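Local coordinates for protein mini spindles (Drosophila melanogaster, PDB 5VJC) that probably binds tubulin through its TOG domains, arrays of HEAT repeats, and so promotes microtubule dynamics and formation of the mitotic spindle, at residues Gly174-Gly179 with Asp193-Leu198; Ser210-Ile215 with Asn232-Val237. All coordinates share one frame; numbering follows the deposited sequence.

Contact 1 of 2, residues Gly174-Gly179 with Asp193-Leu198; sequences GYVMEG and DELTFL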
ATOM      1  N   GLY A 174       6.599  -8.327  -1.526  1.00 24.06           N
ATOM      2  CA  GLY A 174       5.982  -9.210  -0.552  1.00 26.33           C
ATOM      3  C   GLY A 174       4.546  -8.836  -0.198  1.00 25.62           C
ATOM      4  O   GLY A 174       3.676  -9.700  -0.177  1.00 25.51           O
ATOM      5  N   TYR A 175       4.288  -7.562   0.089  1.00 22.47           N
ATOM      6  CA  TYR A 175       2.909  -7.123   0.391  1.00 23.38           C
ATOM      7  C   TYR A 175       1.950  -7.283  -0.790  1.00 25.73           C
ATOM      8  O   TYR A 175       0.785  -7.648  -0.617  1.00 28.26           O
ATOM      9  CB  TYR A 175       2.908  -5.671   0.850  1.00 22.03           C
ATOM     10  CG  TYR A 175       3.459  -5.492   2.251  1.00 26.21           C
ATOM     11  CD1 TYR A 175       2.895  -6.171   3.328  1.00 30.53           C
ATOM     12  CD2 TYR A 175       4.520  -4.643   2.497  1.00 26.11           C
ATOM     13  CE1 TYR A 175       3.391  -6.015   4.626  1.00 30.91           C
ATOM     14  CE2 TYR A 175       5.021  -4.474   3.785  1.00 27.58           C
ATOM     15  CZ  TYR A 175       4.446  -5.168   4.846  1.00 31.62           C
ATOM     16  OH  TYR A 175       4.922  -5.006   6.126  1.00 30.26           O
ATOM     17  N   VAL A 176       2.435  -7.015  -1.996  1.00 22.52           N
ATOM     18  CA  VAL A 176       1.622  -7.233  -3.178  1.00 23.39           C
ATOM     19  C   VAL A 176       1.291  -8.705  -3.352  1.00 21.33           C
ATOM     20  O   VAL A 176       0.134  -9.044  -3.666  1.00 21.65           O
ATOM     21  CB  VAL A 176       2.310  -6.719  -4.458  1.00 22.61           C
ATOM     22  CG1 VAL A 176       1.431  -7.074  -5.688  1.00 19.23           C
ATOM     23  CG2 VAL A 176       2.491  -5.216  -4.350  1.00 21.00           C
ATOM     24  N   MET A 177       2.298  -9.564  -3.148  1.00 20.50           N
ATOM     25  CA  MET A 177       2.110 -11.021  -3.179  1.00 25.99           C
ATOM     26  C   MET A 177       0.939 -11.494  -2.271  1.00 27.93           C
ATOM     27  O   MET A 177       0.220 -12.437  -2.613  1.00 25.03           O
ATOM     28  CB  MET A 177       3.401 -11.746  -2.759  1.00 25.39           C
ATOM     29  CG  MET A 177       4.486 -11.837  -3.852  1.00 30.19           C
ATOM     30  SD  MET A 177       3.945 -12.725  -5.355  1.00 30.33           S
ATOM     31  CE  MET A 177       3.715 -14.380  -4.709  1.00 32.46           C
ATOM     32  N   GLU A 178       0.754 -10.838  -1.128  1.00 25.20           N
ATOM     33  CA  GLU A 178      -0.310 -11.235  -0.186  1.00 31.13           C
ATOM     34  C   GLU A 178      -1.668 -11.042  -0.803  1.00 31.99           C
ATOM     35  O   GLU A 178      -2.618 -11.750  -0.464  1.00 26.67           O
ATOM     36  CB  GLU A 178      -0.233 -10.439   1.117  1.00 32.02           C
ATOM     37  CG  GLU A 178       0.934 -10.810   1.994  1.00 35.24           C
ATOM     38  CD  GLU A 178       0.969 -12.304   2.301  1.00 48.17           C
ATOM     39  OE1 GLU A 178      -0.062 -12.846   2.765  1.00 46.48           O
ATOM     40  OE2 GLU A 178       2.022 -12.940   2.053  1.00 48.51           O
ATOM     41  N   GLY A 179      -1.744 -10.100  -1.745  1.00 30.19           N
ATOM     42  CA  GLY A 179      -2.976  -9.784  -2.438  1.00 25.32           C
ATOM     43  C   GLY A 179      -3.494 -10.926  -3.288  1.00 31.01           C
ATOM     44  O   GLY A 179      -4.667 -10.944  -3.627  1.00 30.87           O
ATOM     45  N   ASP A 193      -1.154  -7.689 -11.967  1.00 21.97           N
ATOM     46  CA  ASP A 193      -0.633  -6.630 -12.841  1.00 24.05           C
ATOM     47  C   ASP A 193       0.493  -5.820 -12.158  1.00 23.97           C
ATOM     48  O   ASP A 193       1.464  -5.417 -12.800  1.00 24.68           O
ATOM     49  CB  ASP A 193      -1.760  -5.669 -13.282  1.00 24.40           C
ATOM     50  CG  ASP A 193      -2.743  -6.309 -14.274  1.00 29.52           C
ATOM     51  OD1 ASP A 193      -2.476  -7.420 -14.773  1.00 30.48           O
ATOM     52  OD2 ASP A 193      -3.793  -5.687 -14.552  1.00 29.58           O
ATOM     53  N   GLU A 194       0.364  -5.573 -10.861  1.00 21.61           N
ATOM     54  CA  GLU A 194       1.409  -4.848 -10.151  1.00 21.37           C
ATOM     55  C   GLU A 194       2.675  -5.695 -10.048  1.00 24.10           C
ATOM     56  O   GLU A 194       3.788  -5.187 -10.216  1.00 23.47           O
ATOM     57  CB  GLU A 194       0.916  -4.410  -8.762  1.00 26.88           C
ATOM     58  CG  GLU A 194       1.772  -3.284  -8.154  1.00 27.66           C
ATOM     59  CD  GLU A 194       1.732  -1.989  -8.973  1.00 27.00           C
ATOM     60  OE1 GLU A 194       0.856  -1.836  -9.861  1.00 27.09           O
ATOM     61  OE2 GLU A 194       2.555  -1.097  -8.701  1.00 24.63           O
ATOM     62  N   LEU A 195       2.519  -6.995  -9.803  1.00 23.94           N
ATOM     63  CA  LEU A 195       3.679  -7.873  -9.775  1.00 23.09           C
ATOM     64  C   LEU A 195       4.420  -7.811 -11.116  1.00 28.48           C
ATOM     65  O   LEU A 195       5.651  -7.772 -11.152  1.00 26.62           O
ATOM     66  CB  LEU A 195       3.274  -9.312  -9.441  1.00 27.76           C
ATOM     67  CG  LEU A 195       2.732  -9.509  -8.006  1.00 26.64           C
ATOM     68  CD1 LEU A 195       1.992 -10.841  -7.835  1.00 26.59           C
ATOM     69  CD2 LEU A 195       3.853  -9.362  -6.945  1.00 24.70           C
ATOM     70  N   THR A 196       3.661  -7.770 -12.203  1.00 27.25           N
ATOM     71  CA  THR A 196       4.238  -7.688 -13.545  1.00 26.62           C
ATOM     72  C   THR A 196       5.035  -6.389 -13.690  1.00 28.56           C
ATOM     73  O   THR A 196       6.163  -6.395 -14.199  1.00 28.32           O
ATOM     74  CB  THR A 196       3.147  -7.761 -14.637  1.00 26.11           C
ATOM     75  OG1 THR A 196       2.352  -8.937 -14.450  1.00 28.62           O
ATOM     76  CG2 THR A 196       3.766  -7.772 -16.054  1.00 29.73           C
ATOM     77  N   PHE A 197       4.456  -5.278 -13.230  1.00 24.39           N
ATOM     78  CA  PHE A 197       5.161  -4.002 -13.283  1.00 31.41           C
ATOM     79  C   PHE A 197       6.466  -4.066 -12.483  1.00 28.78           C
ATOM     80  O   PHE A 197       7.529  -3.641 -12.953  1.00 28.76           O
ATOM     81  CB  PHE A 197       4.271  -2.860 -12.771  1.00 23.45           C
ATOM     82  CG  PHE A 197       5.033  -1.593 -12.469  1.00 29.82           C
ATOM     83  CD1 PHE A 197       5.328  -0.687 -13.482  1.00 35.63           C
ATOM     84  CD2 PHE A 197       5.472  -1.322 -11.184  1.00 28.53           C
ATOM     85  CE1 PHE A 197       6.041   0.471 -13.200  1.00 35.37           C
ATOM     86  CE2 PHE A 197       6.181  -0.165 -10.901  1.00 31.98           C
ATOM     87  CZ  PHE A 197       6.455   0.732 -11.913  1.00 33.54           C
ATOM     88  N   LEU A 198       6.394  -4.618 -11.281  1.00 23.82           N
ATOM     89  CA  LEU A 198       7.564  -4.695 -10.414  1.00 21.42           C
ATOM     90  C   LEU A 198       8.660  -5.600 -10.981  1.00 26.43           C
ATOM     91  O   LEU A 198       9.855  -5.300 -10.867  1.00 24.52           O
ATOM     92  CB  LEU A 198       7.152  -5.200  -9.024  1.00 21.44           C
ATOM     93  CG  LEU A 198       6.354  -4.192  -8.204  1.00 23.70           C
ATOM     94  CD1 LEU A 198       5.865  -4.866  -6.924  1.00 23.27           C
ATOM     95  CD2 LEU A 198       7.213  -2.955  -7.909  1.00 23.96           C
TER
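Van der Waals packing alone joins Gly174-Gly179 to Asp193-Leu198; no hydrogen bond crosses between them. The two helices run antiparallel, the axes of the two short segments coming within 9.9 Å at an angle of 156°, the antiparallel pairing of helices expected in a HEAT-repeat array such as this TOG domain. The backbones come nearest at Val176 and Leu195, whose CA atoms are 6.9 Å apart, and these two residues bury most of the shared surface.

The aliphatic part centres on the fork of Val176. Val176 CG1, anti to the backbone N (chi1 176°), lies against the branched end of Leu195, 3.6 Å from Leu195 CD2 and equally near Leu195 CG, as the two side chains slide past each other in opposite directions. Val176 CG1 also reaches Glu194 CB at 4.1 Å, and the other branch, Val176 CG2, makes a looser contact with Leu198 CD1 at 4.3 Å.

A thioether contact meets Leu195 from a second direction. The Met177 chain is bent at both chi2 and chi3 and crosses the leucine at about a right angle, bringing Met177 SD to 3.7 Å from Leu195 CD1 and just as close to Leu195 CD2. The sulfur thus lies beside both methyls, and CD2 is shared between Met177 and Val176.

Charge is kept apart from this apolar seam. Glu194 gives it only the base of its side chain; the chain bends at chi2 and leads the carboxylate away to a salt bridge with Arg161, which also makes a cation-pi contact with Phe197.

Among the neighbouring helices, 131-142 packs on Tyr175 and Val176, and 150-166 meets Glu194, whereas Met177 touches helix 209-217 and Leu195 reaches both that helix and 224-241.

Contact 2 of 2, residues Ser210-Ile215 with Asn232-Val237; sequences SAVREI and NCIVQV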
ATOM      1  N   SER A 210       9.720 -19.207  -5.570  1.00 48.50           N
ATOM      2  CA  SER A 210       8.492 -19.499  -4.843  1.00 48.99           C
ATOM      3  C   SER A 210       7.359 -18.548  -5.214  1.00 47.37           C
ATOM      4  O   SER A 210       6.191 -18.944  -5.256  1.00 45.46           O
ATOM      5  CB  SER A 210       8.749 -19.434  -3.354  1.00 41.91           C
ATOM      6  OG  SER A 210       9.159 -18.134  -2.984  1.00 52.22           O
ATOM      7  N   ALA A 211       7.697 -17.292  -5.483  1.00 43.15           N
ATOM      8  CA  ALA A 211       6.684 -16.334  -5.904  1.00 39.39           C
ATOM      9  C   ALA A 211       6.182 -16.698  -7.293  1.00 36.74           C
ATOM     10  O   ALA A 211       4.988 -16.626  -7.568  1.00 34.46           O
ATOM     11  CB  ALA A 211       7.233 -14.913  -5.874  1.00 33.09           C
ATOM     12  N   VAL A 212       7.100 -17.104  -8.168  1.00 34.89           N
ATOM     13  CA  VAL A 212       6.733 -17.538  -9.507  1.00 35.28           C
ATOM     14  C   VAL A 212       5.706 -18.674  -9.467  1.00 32.82           C
ATOM     15  O   VAL A 212       4.734 -18.677 -10.218  1.00 35.01           O
ATOM     16  CB  VAL A 212       7.956 -18.018 -10.304  1.00 36.69           C
ATOM     17  CG1 VAL A 212       7.513 -18.532 -11.658  1.00 34.91           C
ATOM     18  CG2 VAL A 212       8.976 -16.893 -10.448  1.00 38.88           C
ATOM     19  N   ARG A 213       5.965 -19.641  -8.598  1.00 44.15           N
ATOM     20  CA  ARG A 213       5.074 -20.769  -8.341  1.00 52.52           C
ATOM     21  C   ARG A 213       3.678 -20.261  -7.998  1.00 47.08           C
ATOM     22  O   ARG A 213       2.677 -20.592  -8.648  1.00 48.04           O
ATOM     23  CB  ARG A 213       5.634 -21.597  -7.185  1.00 55.51           C
ATOM     24  CG  ARG A 213       5.180 -23.038  -7.101  1.00 62.20           C
ATOM     25  CD  ARG A 213       6.213 -23.848  -6.305  1.00 64.10           C
ATOM     26  NE  ARG A 213       7.580 -23.339  -6.467  1.00 71.53           N
ATOM     27  CZ  ARG A 213       8.414 -23.057  -5.462  1.00 68.79           C
ATOM     28  NH1 ARG A 213       8.026 -23.209  -4.198  1.00 60.93           N
ATOM     29  NH2 ARG A 213       9.641 -22.617  -5.723  1.00 68.25           N
ATOM     30  N   GLU A 214       3.658 -19.425  -6.969  1.00 41.72           N
ATOM     31  CA  GLU A 214       2.460 -18.774  -6.457  1.00 42.81           C
ATOM     32  C   GLU A 214       1.694 -18.033  -7.553  1.00 42.55           C
ATOM     33  O   GLU A 214       0.481 -18.189  -7.679  1.00 44.19           O
ATOM     34  CB  GLU A 214       2.865 -17.821  -5.328  1.00 40.71           C
ATOM     35  CG  GLU A 214       1.733 -17.322  -4.460  1.00 50.45           C
ATOM     36  CD  GLU A 214       0.979 -18.449  -3.789  1.00 59.95           C
ATOM     37  OE1 GLU A 214       1.616 -19.491  -3.497  1.00 62.17           O
ATOM     38  OE2 GLU A 214      -0.248 -18.297  -3.570  1.00 59.78           O
ATOM     39  N   ILE A 215       2.405 -17.246  -8.361  1.00 38.12           N
ATOM     40  CA  ILE A 215       1.776 -16.504  -9.456  1.00 36.13           C
ATOM     41  C   ILE A 215       1.126 -17.453 -10.460  1.00 39.82           C
ATOM     42  O   ILE A 215       0.010 -17.203 -10.944  1.00 35.88           O
ATOM     43  CB  ILE A 215       2.797 -15.601 -10.200  1.00 31.14           C
ATOM     44  CG1 ILE A 215       3.219 -14.413  -9.315  1.00 32.94           C
ATOM     45  CG2 ILE A 215       2.201 -15.092 -11.506  1.00 30.53           C
ATOM     46  CD1 ILE A 215       4.592 -13.803  -9.698  1.00 26.94           C
ATOM     47  N   ASN A 232      -0.005 -12.984 -18.226  1.00 43.17           N
ATOM     48  CA  ASN A 232       0.868 -11.864 -18.577  1.00 43.37           C
ATOM     49  C   ASN A 232       2.049 -11.782 -17.649  1.00 41.98           C
ATOM     50  O   ASN A 232       3.157 -11.429 -18.065  1.00 41.71           O
ATOM     51  CB  ASN A 232       0.104 -10.546 -18.558  1.00 44.39           C
ATOM     52  CG  ASN A 232      -0.787 -10.390 -19.758  1.00 52.85           C
ATOM     53  OD1 ASN A 232      -0.538 -10.992 -20.804  1.00 61.16           O
ATOM     54  ND2 ASN A 232      -1.830  -9.585 -19.624  1.00 51.87           N
ATOM     55  N   CYS A 233       1.829 -12.148 -16.393  1.00 38.97           N
ATOM     56  CA  CYS A 233       2.888 -12.044 -15.415  1.00 37.55           C
ATOM     57  C   CYS A 233       3.933 -13.144 -15.617  1.00 41.13           C
ATOM     58  O   CYS A 233       5.134 -12.885 -15.529  1.00 39.59           O
ATOM     59  CB  CYS A 233       2.326 -12.087 -13.992  1.00 32.68           C
ATOM     60  SG  CYS A 233       3.584 -11.684 -12.775  1.00 30.73           S
ATOM     61  N   ILE A 234       3.486 -14.362 -15.903  1.00 37.94           N
ATOM     62  CA  ILE A 234       4.419 -15.466 -16.118  1.00 41.98           C
ATOM     63  C   ILE A 234       5.172 -15.261 -17.434  1.00 38.29           C
ATOM     64  O   ILE A 234       6.355 -15.577 -17.525  1.00 39.28           O
ATOM     65  CB  ILE A 234       3.696 -16.831 -16.106  1.00 46.75           C
ATOM     66  CG1 ILE A 234       3.169 -17.114 -14.702  1.00 37.91           C
ATOM     67  CG2 ILE A 234       4.637 -17.964 -16.513  1.00 44.43           C
ATOM     68  CD1 ILE A 234       4.246 -17.091 -13.630  1.00 35.87           C
ATOM     69  N   VAL A 235       4.492 -14.695 -18.428  1.00 33.98           N
ATOM     70  CA  VAL A 235       5.132 -14.351 -19.695  1.00 42.23           C
ATOM     71  C   VAL A 235       6.315 -13.397 -19.472  1.00 42.38           C
ATOM     72  O   VAL A 235       7.406 -13.594 -20.011  1.00 39.11           O
ATOM     73  CB  VAL A 235       4.129 -13.703 -20.680  1.00 41.64           C
ATOM     74  CG1 VAL A 235       4.861 -12.954 -21.785  1.00 47.82           C
ATOM     75  CG2 VAL A 235       3.200 -14.757 -21.269  1.00 46.57           C
ATOM     76  N   GLN A 236       6.096 -12.375 -18.655  1.00 40.76           N
ATOM     77  CA  GLN A 236       7.150 -11.427 -18.338  1.00 36.70           C
ATOM     78  C   GLN A 236       8.278 -12.144 -17.628  1.00 37.91           C
ATOM     79  O   GLN A 236       9.469 -11.876 -17.884  1.00 38.62           O
ATOM     80  CB  GLN A 236       6.597 -10.280 -17.490  1.00 37.52           C
ATOM     81  CG  GLN A 236       7.646  -9.352 -16.952  1.00 32.41           C
ATOM     82  CD  GLN A 236       8.407  -8.626 -18.052  1.00 42.71           C
ATOM     83  OE1 GLN A 236       7.831  -7.860 -18.822  1.00 41.28           O
ATOM     84  NE2 GLN A 236       9.706  -8.881 -18.135  1.00 35.36           N
ATOM     85  N   VAL A 237       7.922 -13.076 -16.750  1.00 32.26           N
ATOM     86  CA  VAL A 237       8.945 -13.880 -16.098  1.00 36.34           C
ATOM     87  C   VAL A 237       9.700 -14.683 -17.171  1.00 39.85           C
ATOM     88  O   VAL A 237      10.921 -14.844 -17.082  1.00 43.40           O
ATOM     89  CB  VAL A 237       8.351 -14.822 -15.029  1.00 38.58           C
ATOM     90  CG1 VAL A 237       9.405 -15.751 -14.498  1.00 32.71           C
ATOM     91  CG2 VAL A 237       7.750 -14.014 -13.876  1.00 36.78           C
TER
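Within the HEAT-type helical array of the TOG domain, Ser210-Ile215 and Asn232-Val237 form an antiparallel helix pair. The axes of the two short segments come within 10.3 Å and their directions differ by 147°, so the helices splay noticeably from antiparallel. All five residues that touch are buried, and the contact is wholly apolar in its side chains.

Ile234 is the side chain that spans the gap. It does not leave its backbone aimed at the partner helix, but CG1 is anti to the carbonyl carbon and a further bend at chi2 (-57°) swings CD1 across to the opposite backbone. There the methyl lies between two residues one helical turn apart. Ile234 CD1 meets Ile215 CG2 at 3.6 Å, the isoleucines sliding past each other in opposite directions; it also faces Val212, whose side chain crosses that of Ile234 obliquely and brings Val212 CG1 to 4.1 Å from Ile234 CD1.

The first side-chain bond of Ile215 points toward Asn232-Val237, and both branches are used. While CG2, anti to the backbone N, is shared between Ile234 and Cys233, the longer arm extends through chi2 (157°) along the cysteine, so that Cys233 SG lies 3.9 Å from Ile215 CD1 and as near to Ile215 CG2. Val237, a turn beyond Cys233, adds a looser valine-valine contact, Val237 CG1 being 4.2 Å from Val212 CG2.

Around this seam, Leu192 and Ile199 of helix 185-202 pack on Ile215 and Val237 respectively, Met248 of helix 245-248 touches Val212 and Val237, and Leu260 of helix 254-264 lies against Ile234. The reach of Ile234 ends on main chain as well as side chain: the methyl Ile234 CD1 stands 3.8 Å from the carbonyl oxygen Val212 O.

How the contacts relate
Along the chain from the N terminus, helix 169-178 turns back through a short connection into helix 185-202, and contact 1 closes that hairpin across 13 intervening residues. Helix 209-217 follows, and contact 2 closes the next hairpin, with helix 224-241, across 16. The two loops lie in series, neither nested nor crossed, with contact centres about 10 Å apart. They also touch laterally: Met177 CE packs on Ala211 CB and Glu214 CG, while Thr196 lies against Cys233 and Gln236. Each helix of the first pair therefore meets its counterpart in the second, so these two hairpins stack side by side, as successive helix pairs do in HEAT-repeat arrays.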